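Local coordinates for protein response regulator aspartate phosphatase H (Bacillus subtilis, PDB 3Q15) that dephosphorylates the sporulation response regulator Spo0F and also acts on the competence regulator ComA, helping to separate competence from sporulation in time, at residues F298-E301 against L302-L306; D321-S324 against Y325-K328; K361-K364 against A365-D368. All coordinates share one frame; numbering follows the deposited sequence.

Interaction 1 of 3, residues F298-E301 against L302-L306; sequences FYKE and LFLFL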
loop_
_atom_site.group_PDB
_atom_site.type_symbol
_atom_site.label_atom_id
_atom_site.label_comp_id
_atom_site.label_asym_id
_atom_site.label_seq_id
_atom_site.Cartn_x
_atom_site.Cartn_y
_atom_site.Cartn_z
ATOM N N PHE A 298 22.133 -19.293 -6.393
ATOM C CA PHE A 298 22.995 -19.847 -5.363
ATOM C C PHE A 298 22.585 -21.269 -4.974
ATOM O O PHE A 298 22.912 -21.737 -3.885
ATOM C CB PHE A 298 23.017 -18.930 -4.138
ATOM C CG PHE A 298 23.609 -17.570 -4.408
ATOM C CD1 PHE A 298 24.965 -17.341 -4.232
ATOM C CD2 PHE A 298 22.809 -16.526 -4.841
ATOM C CE1 PHE A 298 25.512 -16.094 -4.479
ATOM C CE2 PHE A 298 23.351 -15.277 -5.091
ATOM C CZ PHE A 298 24.704 -15.060 -4.910
ATOM N N TYR A 299 21.879 -21.959 -5.865
ATOM C CA TYR A 299 21.478 -23.338 -5.594
ATOM C C TYR A 299 22.685 -24.214 -5.276
ATOM O O TYR A 299 22.571 -25.214 -4.568
ATOM C CB TYR A 299 20.650 -23.919 -6.749
ATOM C CG TYR A 299 19.264 -23.320 -6.833
ATOM C CD1 TYR A 299 18.273 -23.690 -5.932
ATOM C CD2 TYR A 299 18.954 -22.368 -7.794
ATOM C CE1 TYR A 299 17.008 -23.133 -5.992
ATOM C CE2 TYR A 299 17.690 -21.808 -7.861
ATOM C CZ TYR A 299 16.723 -22.195 -6.958
ATOM O OH TYR A 299 15.464 -21.641 -7.021
ATOM N N LYS A 300 23.847 -23.823 -5.786
ATOM C CA LYS A 300 25.078 -24.530 -5.481
ATOM C C LYS A 300 25.345 -24.508 -3.979
ATOM O O LYS A 300 25.721 -25.522 -3.390
ATOM C CB LYS A 300 26.258 -23.913 -6.236
ATOM C CG LYS A 300 27.507 -24.788 -6.244
ATOM C CD LYS A 300 28.568 -24.262 -7.200
ATOM C CE LYS A 300 29.248 -23.029 -6.638
ATOM N NZ LYS A 300 29.993 -23.340 -5.389
ATOM N N GLU A 301 25.147 -23.346 -3.365
ATOM C CA GLU A 301 25.402 -23.181 -1.935
ATOM C C GLU A 301 24.306 -23.819 -1.086
ATOM O O GLU A 301 24.565 -24.317 0.010
ATOM C CB GLU A 301 25.557 -21.701 -1.579
ATOM C CG GLU A 301 26.942 -21.126 -1.862
ATOM C CD GLU A 301 27.194 -20.875 -3.338
ATOM O OE1 GLU A 301 28.367 -20.651 -3.709
ATOM O OE2 GLU A 301 26.224 -20.889 -4.126
ATOM N N LEU A 302 23.079 -23.794 -1.595
ATOM C CA LEU A 302 21.966 -24.465 -0.931
ATOM C C LEU A 302 22.144 -25.985 -0.974
ATOM O O LEU A 302 21.861 -26.681 0.000
ATOM C CB LEU A 302 20.627 -24.069 -1.565
ATOM C CG LEU A 302 20.027 -22.691 -1.267
ATOM C CD1 LEU A 302 20.081 -22.383 0.221
ATOM C CD2 LEU A 302 20.734 -21.613 -2.059
ATOM N N PHE A 303 22.614 -26.498 -2.106
ATOM C CA PHE A 303 22.881 -27.925 -2.219
ATOM C C PHE A 303 23.961 -28.328 -1.234
ATOM O O PHE A 303 23.822 -29.321 -0.522
ATOM C CB PHE A 303 23.304 -28.306 -3.635
ATOM C CG PHE A 303 22.153 -28.602 -4.554
ATOM C CD1 PHE A 303 21.299 -29.666 -4.299
ATOM C CD2 PHE A 303 21.933 -27.831 -5.682
ATOM C CE1 PHE A 303 20.239 -29.947 -5.149
ATOM C CE2 PHE A 303 20.875 -28.106 -6.537
ATOM C CZ PHE A 303 20.025 -29.166 -6.270
ATOM N N LEU A 304 25.039 -27.552 -1.194
ATOM C CA LEU A 304 26.152 -27.857 -0.305
ATOM C C LEU A 304 25.722 -27.814 1.160
ATOM O O LEU A 304 26.224 -28.581 1.984
ATOM C CB LEU A 304 27.320 -26.904 -0.557
ATOM C CG LEU A 304 28.019 -27.090 -1.906
ATOM C CD1 LEU A 304 29.059 -26.003 -2.136
ATOM C CD2 LEU A 304 28.649 -28.477 -1.992
ATOM N N PHE A 305 24.790 -26.922 1.484
ATOM C CA PHE A 305 24.297 -26.834 2.852
ATOM C C PHE A 305 23.491 -28.071 3.244
ATOM O O PHE A 305 23.580 -28.551 4.376
ATOM C CB PHE A 305 23.458 -25.577 3.072
ATOM C CG PHE A 305 22.960 -25.438 4.480
ATOM C CD1 PHE A 305 23.758 -24.858 5.455
ATOM C CD2 PHE A 305 21.710 -25.914 4.839
ATOM C CE1 PHE A 305 23.314 -24.740 6.759
ATOM C CE2 PHE A 305 21.259 -25.798 6.143
ATOM C CZ PHE A 305 22.065 -25.210 7.103
ATOM N N LEU A 306 22.697 -28.574 2.305
ATOM C CA LEU A 306 21.923 -29.786 2.533
ATOM C C LEU A 306 22.837 -30.950 2.865
ATOM O O LEU A 306 22.595 -31.688 3.821
ATOM C CB LEU A 306 21.078 -30.133 1.306
ATOM C CG LEU A 306 19.817 -29.311 1.089
ATOM C CD1 LEU A 306 18.995 -29.912 -0.040
ATOM C CD2 LEU A 306 19.011 -29.260 2.372
#

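Interaction 2 of 3, residues D321-S324 against Y325-K328; sequences DLLS and YFEK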
loop_
_atom_site.group_PDB
_atom_site.type_symbol
_atom_site.label_atom_id
_atom_site.label_comp_id
_atom_site.label_asym_id
_atom_site.label_seq_id
_atom_site.Cartn_x
_atom_site.Cartn_y
_atom_site.Cartn_z
ATOM N N ASP A 321 31.244 -21.818 6.839
ATOM C CA ASP A 321 31.778 -21.157 5.653
ATOM C C ASP A 321 30.657 -20.667 4.737
ATOM O O ASP A 321 30.739 -19.575 4.173
ATOM C CB ASP A 321 32.717 -22.087 4.882
ATOM C CG ASP A 321 33.958 -22.454 5.675
ATOM O OD1 ASP A 321 34.395 -23.619 5.576
ATOM O OD2 ASP A 321 34.497 -21.582 6.395
ATOM N N LEU A 322 29.611 -21.478 4.595
ATOM C CA LEU A 322 28.475 -21.119 3.752
ATOM C C LEU A 322 27.694 -19.949 4.336
ATOM O O LEU A 322 27.367 -18.996 3.627
ATOM C CB LEU A 322 27.554 -22.323 3.536
ATOM C CG LEU A 322 28.145 -23.452 2.686
ATOM C CD1 LEU A 322 27.362 -24.747 2.867
ATOM C CD2 LEU A 322 28.210 -23.040 1.222
ATOM N N LEU A 323 27.398 -20.020 5.630
ATOM C CA LEU A 323 26.654 -18.957 6.291
ATOM C C LEU A 323 27.460 -17.665 6.269
ATOM O O LEU A 323 26.900 -16.577 6.162
ATOM C CB LEU A 323 26.293 -19.350 7.728
ATOM C CG LEU A 323 25.349 -20.545 7.900
ATOM C CD1 LEU A 323 25.066 -20.805 9.372
ATOM C CD2 LEU A 323 24.053 -20.330 7.133
ATOM N N SER A 324 28.780 -17.792 6.364
ATOM C CA SER A 324 29.669 -16.641 6.282
ATOM C C SER A 324 29.645 -16.067 4.870
ATOM O O SER A 324 29.647 -14.848 4.676
ATOM C CB SER A 324 31.094 -17.041 6.663
ATOM O OG SER A 324 31.983 -15.954 6.498
ATOM N N TYR A 325 29.623 -16.958 3.885
ATOM C CA TYR A 325 29.536 -16.561 2.486
ATOM C C TYR A 325 28.244 -15.802 2.229
ATOM O O TYR A 325 28.243 -14.759 1.579
ATOM C CB TYR A 325 29.599 -17.788 1.580
ATOM C CG TYR A 325 29.482 -17.464 0.109
ATOM C CD1 TYR A 325 30.564 -16.953 -0.594
ATOM C CD2 TYR A 325 28.295 -17.675 -0.577
ATOM C CE1 TYR A 325 30.466 -16.659 -1.935
ATOM C CE2 TYR A 325 28.188 -17.382 -1.920
ATOM C CZ TYR A 325 29.279 -16.874 -2.594
ATOM O OH TYR A 325 29.185 -16.579 -3.933
ATOM N N PHE A 326 27.142 -16.343 2.740
ATOM C CA PHE A 326 25.839 -15.703 2.613
ATOM C C PHE A 326 25.840 -14.335 3.293
ATOM O O PHE A 326 25.315 -13.362 2.750
ATOM C CB PHE A 326 24.743 -16.584 3.217
ATOM C CG PHE A 326 24.416 -17.807 2.398
ATOM C CD1 PHE A 326 24.655 -17.835 1.034
ATOM C CD2 PHE A 326 23.857 -18.928 2.995
ATOM C CE1 PHE A 326 24.350 -18.956 0.285
ATOM C CE2 PHE A 326 23.550 -20.049 2.252
ATOM C CZ PHE A 326 23.796 -20.064 0.895
ATOM N N GLU A 327 26.419 -14.271 4.489
ATOM C CA GLU A 327 26.532 -13.017 5.224
ATOM C C GLU A 327 27.195 -11.958 4.360
ATOM O O GLU A 327 26.774 -10.803 4.340
ATOM C CB GLU A 327 27.351 -13.216 6.501
ATOM C CG GLU A 327 26.521 -13.416 7.760
ATOM C CD GLU A 327 25.873 -12.133 8.241
ATOM O OE1 GLU A 327 24.953 -12.208 9.083
ATOM O OE2 GLU A 327 26.286 -11.046 7.782
ATOM N N LYS A 328 28.237 -12.363 3.644
ATOM C CA LYS A 328 29.022 -11.440 2.839
ATOM C C LYS A 328 28.182 -10.800 1.736
ATOM O O LYS A 328 28.213 -9.586 1.548
ATOM C CB LYS A 328 30.239 -12.154 2.246
ATOM C CG LYS A 328 31.483 -11.286 2.135
ATOM C CD LYS A 328 32.723 -12.134 1.880
ATOM C CE LYS A 328 33.997 -11.308 1.981
ATOM N NZ LYS A 328 35.219 -12.149 1.835
#

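Interaction 3 of 3, residues K361-K364 against A365-D368; sequences KVLK and AQED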
loop_
_atom_site.group_PDB
_atom_site.type_symbol
_atom_site.label_atom_id
_atom_site.label_comp_id
_atom_site.label_asym_id
_atom_site.label_seq_id
_atom_site.Cartn_x
_atom_site.Cartn_y
_atom_site.Cartn_z
ATOM N N LYS A 361 20.921 -17.050 15.141
ATOM C CA LYS A 361 21.250 -16.656 13.779
ATOM C C LYS A 361 19.968 -16.406 12.988
ATOM O O LYS A 361 19.914 -15.526 12.125
ATOM C CB LYS A 361 22.085 -17.733 13.084
ATOM C CG LYS A 361 23.412 -18.055 13.759
ATOM C CD LYS A 361 24.225 -19.034 12.923
ATOM C CE LYS A 361 25.357 -19.656 13.729
ATOM N NZ LYS A 361 26.303 -18.633 14.260
ATOM N N VAL A 362 18.940 -17.192 13.290
ATOM C CA VAL A 362 17.645 -17.041 12.640
ATOM C C VAL A 362 17.045 -15.686 12.969
ATOM O O VAL A 362 16.698 -14.922 12.071
ATOM C CB VAL A 362 16.652 -18.122 13.087
ATOM C CG1 VAL A 362 15.265 -17.814 12.529
ATOM C CG2 VAL A 362 17.127 -19.506 12.648
ATOM N N LEU A 363 16.924 -15.393 14.261
ATOM C CA LEU A 363 16.336 -14.131 14.702
ATOM C C LEU A 363 17.141 -12.936 14.187
ATOM O O LEU A 363 16.571 -11.915 13.795
ATOM C CB LEU A 363 16.209 -14.092 16.229
ATOM C CG LEU A 363 15.337 -15.199 16.838
ATOM C CD1 LEU A 363 15.223 -15.035 18.348
ATOM C CD2 LEU A 363 13.956 -15.226 16.202
ATOM N N LYS A 364 18.462 -13.077 14.174
ATOM C CA LYS A 364 19.336 -12.037 13.641
ATOM C C LYS A 364 19.058 -11.792 12.157
ATOM O O LYS A 364 18.862 -10.652 11.733
ATOM C CB LYS A 364 20.807 -12.407 13.850
ATOM C CG LYS A 364 21.792 -11.368 13.345
ATOM C CD LYS A 364 21.650 -10.061 14.105
ATOM C CE LYS A 364 22.542 -8.978 13.515
ATOM N NZ LYS A 364 23.971 -9.394 13.464
ATOM N N ALA A 365 19.040 -12.864 11.374
ATOM C CA ALA A 365 18.782 -12.750 9.943
ATOM C C ALA A 365 17.454 -12.043 9.667
ATOM O O ALA A 365 17.357 -11.227 8.754
ATOM C CB ALA A 365 18.809 -14.113 9.288
ATOM N N GLN A 366 16.435 -12.358 10.462
ATOM C CA GLN A 366 15.130 -11.722 10.322
ATOM C C GLN A 366 15.220 -10.206 10.470
ATOM O O GLN A 366 14.627 -9.453 9.688
ATOM C CB GLN A 366 14.141 -12.285 11.348
ATOM C CG GLN A 366 13.740 -13.734 11.105
ATOM C CD GLN A 366 12.780 -14.260 12.159
ATOM O OE1 GLN A 366 12.659 -13.693 13.248
ATOM N NE2 GLN A 366 12.088 -15.348 11.836
ATOM N N GLU A 367 15.953 -9.757 11.485
ATOM C CA GLU A 367 16.113 -8.328 11.710
ATOM C C GLU A 367 16.961 -7.668 10.623
ATOM O O GLU A 367 16.712 -6.526 10.255
ATOM C CB GLU A 367 16.680 -8.037 13.105
ATOM C CG GLU A 367 15.680 -8.298 14.223
ATOM C CD GLU A 367 15.989 -7.528 15.495
ATOM O OE1 GLU A 367 15.411 -7.880 16.548
ATOM O OE2 GLU A 367 16.794 -6.571 15.444
ATOM N N ASP A 368 17.954 -8.391 10.113
ATOM C CA ASP A 368 18.808 -7.866 9.055
ATOM C C ASP A 368 18.030 -7.697 7.754
ATOM O O ASP A 368 18.277 -6.763 6.987
ATOM C CB ASP A 368 20.029 -8.762 8.838
ATOM C CG ASP A 368 21.020 -8.686 9.987
ATOM O OD1 ASP A 368 21.058 -7.644 10.678
ATOM O OD2 ASP A 368 21.765 -9.668 10.196
HETATM O O HOH W 1 13.578 -11.465 14.853
#

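Interaction 1 of 3, residues F298-E301 against L302-L306
F303 stands out from the helix beside Y299, leaning slightly toward the N-terminal end, and its side chain is worth following outward. CB starts 3.3 Å from Y299 O. With CG anti to its own carbonyl carbon (chi1 -87°), the CD2 side of the ring is brought against that oxygen. CG passes it first, CD2 comes tightly up to it at 2.9 Å, and CE2 then reaches Y299 CB at 4.2 Å. Y299 O approaches the ring obliquely, while K300 N sits at the ring edge, near its plane. I291, in the loop before this helix, also touches the ring.

Y299 O serves F303 twice, because it also accepts F303 N in a 2.8 Å hydrogen bond. One and two residues further on, L304 N reaches K300 O at 3.1 Å and F305 N reaches E301 O at 3.0 Å. L304 CG lies 3.2 Å from K300 O, repeating the crowding of a side chain against the carbonyl that its own N-H has bonded. A salt bridge of 3.6 Å runs from NZ of the exposed K300 to OE1 of E301, whose side chain is covered by helix 316-328.

With an alanine here, the contacts of the F303 ring with Y299 CB and I291 would be lost, which would probably open a gap there.

These are the first two turns of helix 299-310, with F298 at the N-cap position. The chemistry here implies turns held by backbone amides, with aromatic and leucine side chains laid against the bonded carbonyls and one ion pair joining an exposed lysine to a buried glutamate.

Interaction 2 of 3, residues D321-S324 against Y325-K328
The F326 ring carries L322 O over one of its faces, with F326 CG 3.4 Å and F326 CD2 3.6 Å from that oxygen. L323 CA comes to the same ring obliquely, and L323 CD2 meets F326 CD2 at a loose 4.4 Å. The first torsion of F326 sets CG beside the backbone N (chi1 -72°), on the side where L322 O lies. Y325 behaves differently. A chi1 of 179° sets its CG anti to the backbone N and leads the phenol away from the preceding turn, and L322 O approaches that ring only at a slant. What Y325 keeps close to the preceding turn is CB, wedged between D321 O and L322 O.

Beneath the side chains runs ordinary alpha-helical bonding. F326 N donates to L322 O at 2.8 Å with an N-H...O angle of 164°, so a single carbonyl oxygen both takes the amide proton of F326 and lies over its ring. Y325 N to D321 O and E327 N to L323 O are each 2.9 Å, and K328 N to S324 O closes the last turn at 3.0 Å. E327 CB is packed 3.4 Å from S324 O.

These residues form the C-terminal half of helix 316-328, which is sandwiched in an all-helical array. L322, Y325 and F326 face E301 on helix 299-310, and L322 also meets L304. Toward helix 332-348, F326 makes an edge-to-face ring contact with Y334 and touches I335, whereas L323 reaches C338 and, on helix 352-372, F358.

Interaction 3 of 3, residues K361-K364 against A365-D368
L363 and Q366 lie side by side on helix 352-372, in a stretch predicted to belong to the sixth tetratricopeptide repeat of this helical-repeat protein. L363 CD2 runs alongside the amide, 3.6 Å from Q366 OE1. The neighbouring V362 also lies side by side with Q366, pointing the same way, its CG1 loosely near NE2. The glutamine chain is extended beyond CG (chi2 179°), which carries the amide past the two aliphatic side chains and out to partners beyond this helix.

The polar end of Q366 is bonded at both atoms. Its NE2 bonds to E336 OE1 on helix 332-348. Its OE1 is bonded to NE2 of Q366 in the second subunit and also accepts from a water at 2.9 Å. That water donates its other hydrogen to L363 O at 3.2 Å, bridging side chain and backbone. L363 O also takes E367 N at 3.2 Å, so this carbonyl has two donors. The remaining amides follow the helical pattern: A365 N to K361 O, Q366 N to V362 O and D368 N to K364 O, the last with a C=O...N angle of 163°.

Around this face V362 packs on A339 of helix 332-348, and V362 and Q366 also meet L363 of the second subunit, so the glutamine joins helix pairing to subunit pairing.

K364 and D368 make a weaker pair. The lysine bends at chi2 (64°) and brings CE up in front of the two carboxylate oxygens, K364 CE lying 3.5 Å from D368 OD1 and OD2 alike, while K364 NZ makes only a long salt bridge, 4.0 Å from D368 OD2.

Overall arrangement
All three contacts are short lengths of helix, about two turns each, in the C-terminal part of the chain, and they follow one another along it on three helices. Interactions 1 and 2 lie on consecutive helices and touch directly, E301 CB against F326 CZ at 3.5 Å, across an interface of aromatic and leucine side chains with the E301 side chain set into it. Interaction 2 is the middle layer: it also meets interaction 3, where L323 packs on K361, while 1 and 3 stay about 8 Å apart at their nearest atoms. Interaction 1 has the largest buried share; interaction 2 mixes a buried apolar side with a charged outer one; interaction 3, facing the second subunit, relies more on polar groups.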